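PDB 1JHS: MOG1 protein, which binds the small GTPase Gsp1, the yeast Ran, and takes part in nuclear protein import and poly(A)+ mRNA export. Local coordinates for residues D32-Y37 with S56-L61. The protein carries 1 engineered substitution. Residues are numbered along the deposited sequence; the frame is centred on the assembly and turned at random.
Sequences DTQAVY and SIIVDL. Engineered in segment 32-37: Ala35 (natural residue Glu).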
ATOM      1  N   ASP A  32       2.537 -17.103  -1.655  1.00 20.55           N
ATOM      2  CA  ASP A  32       1.595 -17.448  -2.715  1.00 20.26           C
ATOM      3  C   ASP A  32       0.462 -16.429  -2.953  1.00 19.04           C
ATOM      4  O   ASP A  32       0.036 -16.220  -4.087  1.00 18.67           O
ATOM      5  CB  ASP A  32       0.990 -18.821  -2.405  1.00 22.22           C
ATOM      6  CG  ASP A  32       2.050 -19.893  -2.248  1.00 24.32           C
ATOM      7  OD1 ASP A  32       2.940 -19.990  -3.135  1.00 25.64           O
ATOM      8  OD2 ASP A  32       2.012 -20.647  -1.248  1.00 25.48           O
ATOM      9  N   THR A  33      -0.018 -15.795  -1.887  1.00 17.37           N
ATOM     10  CA  THR A  33      -1.108 -14.827  -2.031  1.00 16.37           C
ATOM     11  C   THR A  33      -0.619 -13.416  -2.376  1.00 15.25           C
ATOM     12  O   THR A  33      -1.429 -12.500  -2.551  1.00 14.49           O
ATOM     13  CB  THR A  33      -1.914 -14.733  -0.717  1.00 16.26           C
ATOM     14  OG1 THR A  33      -1.022 -14.384   0.353  1.00 16.91           O
ATOM     15  CG2 THR A  33      -2.594 -16.080  -0.393  1.00 16.33           C
ATOM     16  N   GLN A  34       0.696 -13.251  -2.509  1.00 14.31           N
ATOM     17  CA  GLN A  34       1.265 -11.914  -2.754  1.00 13.87           C
ATOM     18  C   GLN A  34       1.985 -11.604  -4.042  1.00 13.05           C
ATOM     19  O   GLN A  34       2.540 -12.494  -4.708  1.00 12.08           O
ATOM     20  CB  GLN A  34       2.264 -11.561  -1.637  1.00 14.47           C
ATOM     21  CG  GLN A  34       1.685 -11.462  -0.244  1.00 15.94           C
ATOM     22  CD  GLN A  34       2.723 -11.061   0.802  1.00 16.43           C
ATOM     23  OE1 GLN A  34       3.928 -11.021   0.525  1.00 16.57           O
ATOM     24  NE2 GLN A  34       2.257 -10.770   2.013  1.00 16.68           N
ATOM     25  N   ALA A  35       1.970 -10.310  -4.379  1.00 12.38           N
ATOM     26  CA  ALA A  35       2.731  -9.774  -5.496  1.00 11.81           C
ATOM     27  C   ALA A  35       3.583  -8.697  -4.764  1.00 11.52           C
ATOM     28  O   ALA A  35       3.053  -7.932  -3.957  1.00 11.66           O
ATOM     29  CB  ALA A  35       1.801  -9.143  -6.543  1.00 12.32           C
ATOM     30  N   VAL A  36       4.893  -8.681  -4.992  1.00 10.80           N
ATOM     31  CA  VAL A  36       5.794  -7.744  -4.296  1.00 10.46           C
ATOM     32  C   VAL A  36       6.680  -6.994  -5.278  1.00 10.07           C
ATOM     33  O   VAL A  36       7.371  -7.622  -6.090  1.00  9.82           O
ATOM     34  CB  VAL A  36       6.730  -8.519  -3.319  1.00 10.38           C
ATOM     35  CG1 VAL A  36       7.671  -7.557  -2.588  1.00 10.30           C
ATOM     36  CG2 VAL A  36       5.866  -9.341  -2.316  1.00 10.27           C
ATOM     37  N   TYR A  37       6.666  -5.662  -5.199  1.00  9.51           N
ATOM     38  CA  TYR A  37       7.519  -4.835  -6.066  1.00 10.14           C
ATOM     39  C   TYR A  37       8.376  -3.933  -5.187  1.00  9.86           C
ATOM     40  O   TYR A  37       7.881  -3.412  -4.172  1.00  9.30           O
ATOM     41  CB  TYR A  37       6.669  -3.951  -6.986  1.00 10.85           C
ATOM     42  CG  TYR A  37       6.056  -4.720  -8.117  1.00 11.79           C
ATOM     43  CD1 TYR A  37       4.936  -5.521  -7.908  1.00 12.33           C
ATOM     44  CD2 TYR A  37       6.663  -4.737  -9.379  1.00 12.35           C
ATOM     45  CE1 TYR A  37       4.435  -6.338  -8.924  1.00 13.20           C
ATOM     46  CE2 TYR A  37       6.171  -5.555 -10.408  1.00 13.15           C
ATOM     47  CZ  TYR A  37       5.058  -6.351 -10.159  1.00 13.48           C
ATOM     48  OH  TYR A  37       4.562  -7.180 -11.142  1.00 14.85           O
ATOM     49  N   SER A  56       8.196   0.258  -1.248  1.00  8.43           N
ATOM     50  CA  SER A  56       7.918  -1.126  -1.637  1.00  8.49           C
ATOM     51  C   SER A  56       6.405  -1.268  -1.691  1.00  8.33           C
ATOM     52  O   SER A  56       5.663  -0.587  -0.960  1.00  8.09           O
ATOM     53  CB  SER A  56       8.538  -2.129  -0.652  1.00  7.90           C
ATOM     54  OG  SER A  56       8.207  -1.831   0.687  1.00  8.91           O
ATOM     55  N   ILE A  57       5.964  -2.142  -2.572  1.00  8.36           N
ATOM     56  CA  ILE A  57       4.548  -2.368  -2.816  1.00  8.54           C
ATOM     57  C   ILE A  57       4.192  -3.846  -2.652  1.00  8.78           C
ATOM     58  O   ILE A  57       4.849  -4.709  -3.232  1.00  8.24           O
ATOM     59  CB  ILE A  57       4.186  -1.962  -4.280  1.00  8.83           C
ATOM     60  CG1 ILE A  57       4.541  -0.479  -4.525  1.00  9.12           C
ATOM     61  CG2 ILE A  57       2.698  -2.260  -4.558  1.00  9.45           C
ATOM     62  CD1 ILE A  57       4.452  -0.036  -6.037  1.00  9.86           C
ATOM     63  N   ILE A  58       3.165  -4.129  -1.865  1.00  9.05           N
ATOM     64  CA  ILE A  58       2.722  -5.508  -1.685  1.00  9.46           C
ATOM     65  C   ILE A  58       1.228  -5.581  -2.001  1.00  9.78           C
ATOM     66  O   ILE A  58       0.455  -4.758  -1.545  1.00  9.80           O
ATOM     67  CB  ILE A  58       2.882  -6.017  -0.233  1.00  9.80           C
ATOM     68  CG1 ILE A  58       4.359  -6.092   0.166  1.00 10.13           C
ATOM     69  CG2 ILE A  58       2.239  -7.443  -0.126  1.00  9.66           C
ATOM     70  CD1 ILE A  58       4.559  -6.586   1.577  1.00 11.78           C
ATOM     71  N   VAL A  59       0.838  -6.560  -2.803  1.00  9.85           N
ATOM     72  CA  VAL A  59      -0.571  -6.766  -3.122  1.00 10.10           C
ATOM     73  C   VAL A  59      -0.814  -8.099  -2.453  1.00 10.87           C
ATOM     74  O   VAL A  59      -0.025  -9.039  -2.634  1.00 10.55           O
ATOM     75  CB  VAL A  59      -0.804  -6.899  -4.649  1.00 10.34           C
ATOM     76  CG1 VAL A  59      -2.266  -7.194  -4.920  1.00 10.67           C
ATOM     77  CG2 VAL A  59      -0.395  -5.616  -5.356  1.00 10.42           C
ATOM     78  N   ASP A  60      -1.882  -8.204  -1.676  1.00 11.52           N
ATOM     79  CA  ASP A  60      -2.136  -9.450  -0.967  1.00 12.39           C
ATOM     80  C   ASP A  60      -3.594  -9.872  -1.117  1.00 12.62           C
ATOM     81  O   ASP A  60      -4.497  -9.077  -0.874  1.00 12.43           O
ATOM     82  CB  ASP A  60      -1.818  -9.265   0.505  1.00 13.03           C
ATOM     83  CG  ASP A  60      -1.393 -10.561   1.180  1.00 13.92           C
ATOM     84  OD1 ASP A  60      -1.628 -11.652   0.601  1.00 13.97           O
ATOM     85  OD2 ASP A  60      -0.818 -10.479   2.290  1.00 14.20           O
ATOM     86  N   LEU A  61      -3.808 -11.124  -1.514  1.00 13.04           N
ATOM     87  CA  LEU A  61      -5.167 -11.650  -1.694  1.00 13.60           C
ATOM     88  C   LEU A  61      -5.544 -12.316  -0.384  1.00 13.94           C
ATOM     89  O   LEU A  61      -5.015 -13.385  -0.044  1.00 13.79           O
ATOM     90  CB  LEU A  61      -5.181 -12.667  -2.829  1.00 13.53           C
ATOM     91  CG  LEU A  61      -4.667 -12.138  -4.175  1.00 13.46           C
ATOM     92  CD1 LEU A  61      -4.748 -13.257  -5.226  1.00 13.53           C
ATOM     93  CD2 LEU A  61      -5.511 -10.940  -4.636  1.00 13.30           C
TER
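Ala35 pairs with Val59, and Tyr37 with Ile57, as hydrogen-bonded pairs of two neighbouring antiparallel strands in the large antiparallel sheet of the Mog1 fold; the strand directions differ by 174°. Each pair closes two N-H...O bonds, such as Val59 N to Ala35 O at 2.8 Å. Val36 and Ile58 form the non-hydrogen-bonded pair between them, and Gln34 and Asp60 form another beyond Ala35. On one face, the engineered Ala35 lays CB 3.9 Å from Val59 CB. The other face carries Gln34, Val36, Ile58 and Asp60. Here Ile58 CG2 lies 3.8 Å from Gln34 CD, against the amide. At the loop end, Leu61 N donates to Thr33 O. The Asp60 carboxylate, its CG anti to the backbone N (chi1 -152°), bonds Thr33 through OD1 and Gln34 through OD2. Gln34 NE2 reaches Asp60 OD2 at 3.1 Å from above the carboxylate plane, the amide and carboxylate planes 85° apart. An alanine at Asp60 would probably leave the Thr33 hydroxyl and the Gln34 amide without the carboxylate oxygens they bond to, and free the amide to turn. Further out, Leu8 of strand 4-8 touches Ala35, Val59 and Tyr37, and Tyr9 OH also bonds Thr33 O. Asp60 OD1 takes the Thr33 OG1 hydroxyl through its syn lone pair at 2.8 Å.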